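Local coordinates for protein putative citrate lyase, alfa subunit (Streptococcus mutans, PDB 2HJ0) that is probably a citrate lyase alpha subunit of the CitF family, an alpha/beta protein that pairs with a second copy of itself, at residues 317-328 with 341-351. Sequence-based numbering, arbitrary orientation.
Sequences LEEGLVDKILDV and RNAEKHYEIDA
I325 and H346 meet on the buried side of two parallel strands, 324-327 and 346-348. The isoleucine's CD1 lies over one face of the imidazole, 3.7 Å from the centroid of the H346 ring, a CH-pi contact. With CG1 anti to the backbone N (chi1 160°), the I325 chain reaches across to that face. At the ring's edge H346 NE2 donates to D327 OD2 over 2.9 Å, with carboxylate and ring nearly coplanar, although the position of OD2 is less certain. S338, on helix 333-341, hydrogen-bonds to ND1 through its OG, so the ring appears gripped at both nitrogens, which would hold its rotation; I309 closes in on the same side. The backbone ladder runs from Y347 N to I325 O (2.9 Å), to D327 N with Y347 O, and ends where I349 N reaches D327 O from above the carbonyl plane. Beyond it V328 CB packs against I349 CG1 at 4.1 Å, and L326 CB meets I349 CD1 on the other face.

Toward the start of the strands the grip slackens. I325 N reaches K345 O only through a weak, bent bond. The lysine chain, kinked at chi2 and chi3, folds back to put NZ 3.3 Å from D323 OD1 in a salt bridge; the bonds to OD1 and to D323 O are both weak. At the exposed helix ends, E318 OE1 sits 2.6 Å from R341 NH1, near the guanidinium plane, in a poorly directed salt bridge. On the L326 face the second subunit approaches: Y347 OH bonds to its I218, and its P214 packs on L326. Strand 322-327, helix 333-341 and strand 346-348 thus form a beta-alpha-beta crossover at one edge of a mostly parallel, Rossmann-like alpha/beta sheet.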
ATOM      1  N   LEU A 317      -9.291  24.268  -0.380  1.00 14.64           N
ATOM      2  CA  LEU A 317      -8.351  23.698   0.580  1.00 14.53           C
ATOM      3  C   LEU A 317      -7.373  24.772   1.071  1.00 15.52           C
ATOM      4  O   LEU A 317      -6.901  24.718   2.204  1.00 14.18           O
ATOM      5  CB  LEU A 317      -7.566  22.542  -0.057  1.00 11.76           C
ATOM      6  CG  LEU A 317      -6.546  21.894   0.888  1.00 12.36           C
ATOM      7  CD1 LEU A 317      -7.267  20.922   1.811  1.00 10.33           C
ATOM      8  CD2 LEU A 317      -5.452  21.185   0.110  1.00  9.34           C
ATOM      9  N   GLU A 318      -7.077  25.744   0.211  1.00 16.67           N
ATOM     10  CA  GLU A 318      -6.155  26.804   0.578  1.00 19.84           C
ATOM     11  C   GLU A 318      -6.857  27.891   1.398  1.00 19.79           C
ATOM     12  O   GLU A 318      -6.273  28.440   2.320  1.00 20.84           O
ATOM     13  CB  GLU A 318      -5.494  27.386  -0.680  1.00 21.54           C
ATOM     14  CG  GLU A 318      -4.959  26.298  -1.612  1.00 26.37           C
ATOM     15  CD  GLU A 318      -3.532  26.529  -2.099  1.00 30.34           C
ATOM     16  OE1 GLU A 318      -2.984  25.624  -2.781  1.00 30.21           O
ATOM     17  OE2 GLU A 318      -2.951  27.605  -1.804  1.00 34.70           O
ATOM     18  N   GLU A 319      -8.113  28.186   1.082  1.00 20.31           N
ATOM     19  CA  GLU A 319      -8.862  29.197   1.815  1.00 20.87           C
ATOM     20  C   GLU A 319      -9.249  28.668   3.194  1.00 21.01           C
ATOM     21  O   GLU A 319      -9.919  29.340   3.980  1.00 22.13           O
ATOM     22  CB  GLU A 319     -10.127  29.582   1.043  1.00 23.10           C
ATOM     23  CG  GLU A 319      -9.859  30.269  -0.285  1.00 29.10           C
ATOM     24  CD  GLU A 319     -11.131  30.592  -1.074  1.00 34.00           C
ATOM     25  OE1 GLU A 319     -11.018  31.310  -2.105  1.00 36.04           O
ATOM     26  OE2 GLU A 319     -12.232  30.128  -0.673  1.00 33.85           O
ATOM     27  N   GLY A 320      -8.829  27.448   3.489  1.00 21.37           N
ATOM     28  CA  GLY A 320      -9.154  26.855   4.772  1.00 20.77           C
ATOM     29  C   GLY A 320     -10.621  26.480   4.932  1.00 21.58           C
ATOM     30  O   GLY A 320     -11.093  26.322   6.055  1.00 22.23           O
ATOM     31  N   LEU A 321     -11.350  26.329   3.827  1.00 20.71           N
ATOM     32  CA  LEU A 321     -12.758  25.968   3.912  1.00 20.32           C
ATOM     33  C   LEU A 321     -12.996  24.463   3.954  1.00 19.86           C
ATOM     34  O   LEU A 321     -14.060  23.997   4.370  1.00 20.31           O
ATOM     35  CB  LEU A 321     -13.535  26.572   2.757  1.00 22.00           C
ATOM     36  CG  LEU A 321     -14.244  27.886   3.088  1.00 22.96           C
ATOM     37  CD1 LEU A 321     -13.222  28.982   3.352  1.00 23.23           C
ATOM     38  CD2 LEU A 321     -15.137  28.255   1.906  1.00 24.37           C
ATOM     39  N   VAL A 322     -12.014  23.703   3.500  1.00 18.35           N
ATOM     40  CA  VAL A 322     -12.102  22.257   3.528  1.00 16.92           C
ATOM     41  C   VAL A 322     -10.775  21.778   4.110  1.00 16.15           C
ATOM     42  O   VAL A 322      -9.696  22.100   3.604  1.00 15.34           O
ATOM     43  CB  VAL A 322     -12.366  21.662   2.100  1.00 17.42           C
ATOM     44  CG1 VAL A 322     -11.260  22.051   1.136  1.00 18.25           C
ATOM     45  CG2 VAL A 322     -12.490  20.157   2.181  1.00 16.10           C
ATOM     46  N   ASP A 323     -10.867  21.025   5.197  1.00 15.74           N
ATOM     47  CA  ASP A 323      -9.691  20.536   5.889  1.00 16.64           C
ATOM     48  C   ASP A 323      -8.770  19.612   5.101  1.00 15.73           C
ATOM     49  O   ASP A 323      -7.573  19.860   5.015  1.00 17.01           O
ATOM     50  CB  ASP A 323     -10.093  19.848   7.187  1.00 18.92           C
ATOM     51  CG  ASP A 323      -8.915  19.643   8.094  1.00 22.95           C
ATOM     52  OD1 ASP A 323      -8.342  20.666   8.535  1.00 27.74           O
ATOM     53  OD2 ASP A 323      -8.540  18.480   8.356  1.00 24.95           O
ATOM     54  N   LYS A 324      -9.317  18.538   4.545  1.00 13.64           N
ATOM     55  CA  LYS A 324      -8.509  17.606   3.781  1.00 12.00           C
ATOM     56  C   LYS A 324      -9.157  17.358   2.443  1.00 12.02           C
ATOM     57  O   LYS A 324     -10.282  17.774   2.201  1.00 13.21           O
ATOM     58  CB  LYS A 324      -8.410  16.276   4.502  1.00 11.38           C
ATOM     59  CG  LYS A 324      -7.789  16.331   5.860  1.00 11.24           C
ATOM     60  CD  LYS A 324      -6.289  16.227   5.773  1.00  8.49           C
ATOM     61  CE  LYS A 324      -5.688  16.086   7.150  1.00  8.38           C
ATOM     62  NZ  LYS A 324      -6.267  14.955   7.911  1.00 10.92           N
ATOM     63  N   ILE A 325      -8.448  16.661   1.572  1.00 12.08           N
ATOM     64  CA  ILE A 325      -8.986  16.331   0.262  1.00 12.90           C
ATOM     65  C   ILE A 325      -8.395  14.995  -0.217  1.00 12.92           C
ATOM     66  O   ILE A 325      -7.169  14.832  -0.313  1.00 12.29           O
ATOM     67  CB  ILE A 325      -8.725  17.478  -0.748  1.00 11.92           C
ATOM     68  CG1 ILE A 325      -8.819  16.971  -2.172  1.00 13.54           C
ATOM     69  CG2 ILE A 325      -7.360  18.063  -0.547  1.00 13.09           C
ATOM     70  CD1 ILE A 325      -8.458  18.056  -3.145  1.00 16.77           C
ATOM     71  N   LEU A 326      -9.284  14.032  -0.470  1.00 11.88           N
ATOM     72  CA  LEU A 326      -8.892  12.694  -0.934  1.00 11.32           C
ATOM     73  C   LEU A 326      -9.017  12.688  -2.452  1.00 10.00           C
ATOM     74  O   LEU A 326     -10.068  13.016  -2.996  1.00  9.18           O
ATOM     75  CB  LEU A 326      -9.788  11.624  -0.304  1.00 11.06           C
ATOM     76  CG  LEU A 326      -9.897  11.724   1.220  1.00 11.77           C
ATOM     77  CD1 LEU A 326     -10.779  10.609   1.737  1.00 12.61           C
ATOM     78  CD2 LEU A 326      -8.524  11.654   1.842  1.00 11.18           C
ATOM     79  N   ASP A 327      -7.937  12.304  -3.124  1.00 10.30           N
ATOM     80  CA  ASP A 327      -7.863  12.343  -4.586  1.00 10.88           C
ATOM     81  C   ASP A 327      -7.634  11.000  -5.280  1.00  9.63           C
ATOM     82  O   ASP A 327      -6.616  10.345  -5.056  1.00  8.79           O
ATOM     83  CB  ASP A 327      -6.725  13.305  -4.971  1.00 12.80           C
ATOM     84  CG  ASP A 327      -6.709  13.660  -6.442  1.00 13.81           C
ATOM     85  OD1 ASP A 327      -7.122  12.834  -7.276  1.00 15.72           O
ATOM     86  OD2 ASP A 327      -6.258  14.783  -6.758  1.00 15.24           O
ATOM     87  N   VAL A 328      -8.568  10.606  -6.140  1.00  8.59           N
ATOM     88  CA  VAL A 328      -8.410   9.355  -6.867  1.00  6.71           C
ATOM     89  C   VAL A 328      -8.050   9.668  -8.318  1.00  6.16           C
ATOM     90  O   VAL A 328      -7.552   8.819  -9.058  1.00  5.65           O
ATOM     91  CB  VAL A 328      -9.689   8.511  -6.835  1.00  5.90           C
ATOM     92  CG1 VAL A 328     -10.752   9.114  -7.751  1.00  3.12           C
ATOM     93  CG2 VAL A 328      -9.359   7.093  -7.241  1.00  6.39           C
ATOM     94  N   ARG A 341       2.133  19.820  -3.599  1.00 26.20           N
ATOM     95  CA  ARG A 341       2.336  21.057  -2.840  1.00 27.49           C
ATOM     96  C   ARG A 341       1.738  21.024  -1.433  1.00 27.03           C
ATOM     97  O   ARG A 341       2.435  21.292  -0.455  1.00 25.99           O
ATOM     98  CB  ARG A 341       1.738  22.234  -3.618  1.00 30.62           C
ATOM     99  CG  ARG A 341       2.015  23.618  -3.031  1.00 33.78           C
ATOM    100  CD  ARG A 341       1.014  24.648  -3.578  1.00 36.12           C
ATOM    101  NE  ARG A 341       0.751  24.464  -5.009  1.00 38.01           N
ATOM    102  CZ  ARG A 341      -0.461  24.520  -5.549  1.00 38.74           C
ATOM    103  NH1 ARG A 341      -1.510  24.756  -4.766  1.00 38.88           N
ATOM    104  NH2 ARG A 341      -0.626  24.341  -6.859  1.00 38.65           N
ATOM    105  N   ASN A 342       0.453  20.695  -1.331  1.00 25.78           N
ATOM    106  CA  ASN A 342      -0.200  20.650  -0.033  1.00 26.16           C
ATOM    107  C   ASN A 342      -0.224  19.233   0.535  1.00 28.07           C
ATOM    108  O   ASN A 342      -1.280  18.749   0.957  1.00 30.28           O
ATOM    109  CB  ASN A 342      -1.636  21.181  -0.133  1.00 23.87           C
ATOM    110  CG  ASN A 342      -1.719  22.569  -0.753  1.00 21.25           C
ATOM    111  OD1 ASN A 342      -2.224  22.725  -1.856  1.00 19.01           O
ATOM    112  ND2 ASN A 342      -1.231  23.580  -0.039  1.00 19.76           N
ATOM    113  N   ALA A 343       0.930  18.571   0.559  1.00 28.62           N
ATOM    114  CA  ALA A 343       1.031  17.198   1.060  1.00 29.40           C
ATOM    115  C   ALA A 343       0.229  16.981   2.332  1.00 30.19           C
ATOM    116  O   ALA A 343      -0.021  17.920   3.079  1.00 31.98           O
ATOM    117  CB  ALA A 343       2.483  16.840   1.304  1.00 30.23           C
ATOM    118  N   GLU A 344      -0.162  15.731   2.563  1.00 30.53           N
ATOM    119  CA  GLU A 344      -0.953  15.323   3.732  1.00 30.36           C
ATOM    120  C   GLU A 344      -2.385  15.860   3.667  1.00 28.12           C
ATOM    121  O   GLU A 344      -3.329  15.099   3.843  1.00 27.60           O
ATOM    122  CB  GLU A 344      -0.271  15.763   5.037  1.00 32.62           C
ATOM    123  CG  GLU A 344      -0.916  16.951   5.725  1.00 35.92           C
ATOM    124  CD  GLU A 344       0.108  17.899   6.313  1.00 37.88           C
ATOM    125  OE1 GLU A 344      -0.303  18.883   6.974  1.00 39.09           O
ATOM    126  OE2 GLU A 344       1.321  17.660   6.104  1.00 37.94           O
ATOM    127  N   LYS A 345      -2.532  17.158   3.400  1.00 25.36           N
ATOM    128  CA  LYS A 345      -3.842  17.799   3.307  1.00 23.08           C
ATOM    129  C   LYS A 345      -4.534  17.385   2.004  1.00 20.91           C
ATOM    130  O   LYS A 345      -5.757  17.420   1.891  1.00 19.41           O
ATOM    131  CB  LYS A 345      -3.690  19.321   3.337  1.00 23.85           C
ATOM    132  CG  LYS A 345      -2.955  19.858   4.549  1.00 25.61           C
ATOM    133  CD  LYS A 345      -3.836  19.972   5.777  1.00 26.48           C
ATOM    134  CE  LYS A 345      -4.743  21.201   5.698  1.00 27.97           C
ATOM    135  NZ  LYS A 345      -5.575  21.358   6.937  1.00 28.72           N
ATOM    136  N   HIS A 346      -3.735  17.017   1.013  1.00 18.71           N
ATOM    137  CA  HIS A 346      -4.258  16.568  -0.275  1.00 18.17           C
ATOM    138  C   HIS A 346      -3.629  15.184  -0.453  1.00 18.12           C
ATOM    139  O   HIS A 346      -2.465  15.076  -0.859  1.00 18.93           O
ATOM    140  CB  HIS A 346      -3.822  17.531  -1.386  1.00 16.29           C
ATOM    141  CG  HIS A 346      -4.462  17.263  -2.714  1.00 15.27           C
ATOM    142  ND1 HIS A 346      -4.392  18.150  -3.764  1.00 15.17           N
ATOM    143  CD2 HIS A 346      -5.166  16.199  -3.169  1.00 16.63           C
ATOM    144  CE1 HIS A 346      -5.024  17.648  -4.809  1.00 14.15           C
ATOM    145  NE2 HIS A 346      -5.503  16.464  -4.475  1.00 15.11           N
ATOM    146  N   TYR A 347      -4.398  14.138  -0.133  1.00 16.21           N
ATOM    147  CA  TYR A 347      -3.908  12.759  -0.186  1.00 15.91           C
ATOM    148  C   TYR A 347      -4.376  11.894  -1.351  1.00 14.43           C
ATOM    149  O   TYR A 347      -5.529  11.943  -1.763  1.00 14.70           O
ATOM    150  CB  TYR A 347      -4.257  12.037   1.118  1.00 18.30           C
ATOM    151  CG  TYR A 347      -3.128  11.219   1.694  1.00 20.45           C
ATOM    152  CD1 TYR A 347      -2.018  11.841   2.261  1.00 20.63           C
ATOM    153  CD2 TYR A 347      -3.171   9.816   1.682  1.00 21.88           C
ATOM    154  CE1 TYR A 347      -0.973  11.090   2.808  1.00 22.63           C
ATOM    155  CE2 TYR A 347      -2.126   9.050   2.225  1.00 23.67           C
ATOM    156  CZ  TYR A 347      -1.030   9.697   2.789  1.00 23.68           C
ATOM    157  OH  TYR A 347      -0.003   8.955   3.337  1.00 25.52           O
ATOM    158  N   GLU A 348      -3.462  11.075  -1.854  1.00 12.60           N
ATOM    159  CA  GLU A 348      -3.745  10.180  -2.965  1.00 10.87           C
ATOM    160  C   GLU A 348      -4.327   8.850  -2.471  1.00 10.14           C
ATOM    161  O   GLU A 348      -3.849   8.278  -1.493  1.00  8.74           O
ATOM    162  CB  GLU A 348      -2.452   9.944  -3.742  1.00 11.19           C
ATOM    163  CG  GLU A 348      -2.532   8.939  -4.876  1.00 12.07           C
ATOM    164  CD  GLU A 348      -1.167   8.679  -5.505  1.00 13.39           C
ATOM    165  OE1 GLU A 348      -1.054   8.773  -6.752  1.00 15.78           O
ATOM    166  OE2 GLU A 348      -0.207   8.381  -4.753  1.00 12.32           O
ATOM    167  N   ILE A 349      -5.362   8.363  -3.147  1.00 10.02           N
ATOM    168  CA  ILE A 349      -5.992   7.103  -2.756  1.00 10.94           C
ATOM    169  C   ILE A 349      -6.282   6.227  -3.976  1.00 10.19           C
ATOM    170  O   ILE A 349      -6.634   6.733  -5.048  1.00  9.53           O
ATOM    171  CB  ILE A 349      -7.329   7.342  -2.015  1.00 10.69           C
ATOM    172  CG1 ILE A 349      -8.316   8.029  -2.967  1.00 12.42           C
ATOM    173  CG2 ILE A 349      -7.088   8.171  -0.757  1.00  9.23           C
ATOM    174  CD1 ILE A 349      -9.748   8.112  -2.457  1.00 15.86           C
ATOM    175  N   ASP A 350      -6.136   4.917  -3.803  1.00  8.88           N
ATOM    176  CA  ASP A 350      -6.409   3.958  -4.869  1.00  7.34           C
ATOM    177  C   ASP A 350      -7.913   3.827  -5.048  1.00  5.71           C
ATOM    178  O   ASP A 350      -8.685   4.065  -4.120  1.00  5.12           O
ATOM    179  CB  ASP A 350      -5.817   2.589  -4.519  1.00  9.81           C
ATOM    180  CG  ASP A 350      -6.485   1.949  -3.302  1.00 12.46           C
ATOM    181  OD1 ASP A 350      -7.605   1.420  -3.426  1.00 15.28           O
ATOM    182  OD2 ASP A 350      -5.892   1.977  -2.210  1.00 15.46           O
ATOM    183  N   ALA A 351      -8.328   3.437  -6.242  1.00  5.90           N
ATOM    184  CA  ALA A 351      -9.750   3.277  -6.547  1.00  6.16           C
ATOM    185  C   ALA A 351     -10.489   2.336  -5.599  1.00  6.32           C
ATOM    186  O   ALA A 351     -11.697   2.487  -5.406  1.00  8.76           O
ATOM    187  CB  ALA A 351      -9.928   2.794  -7.988  1.00  3.20           C
TER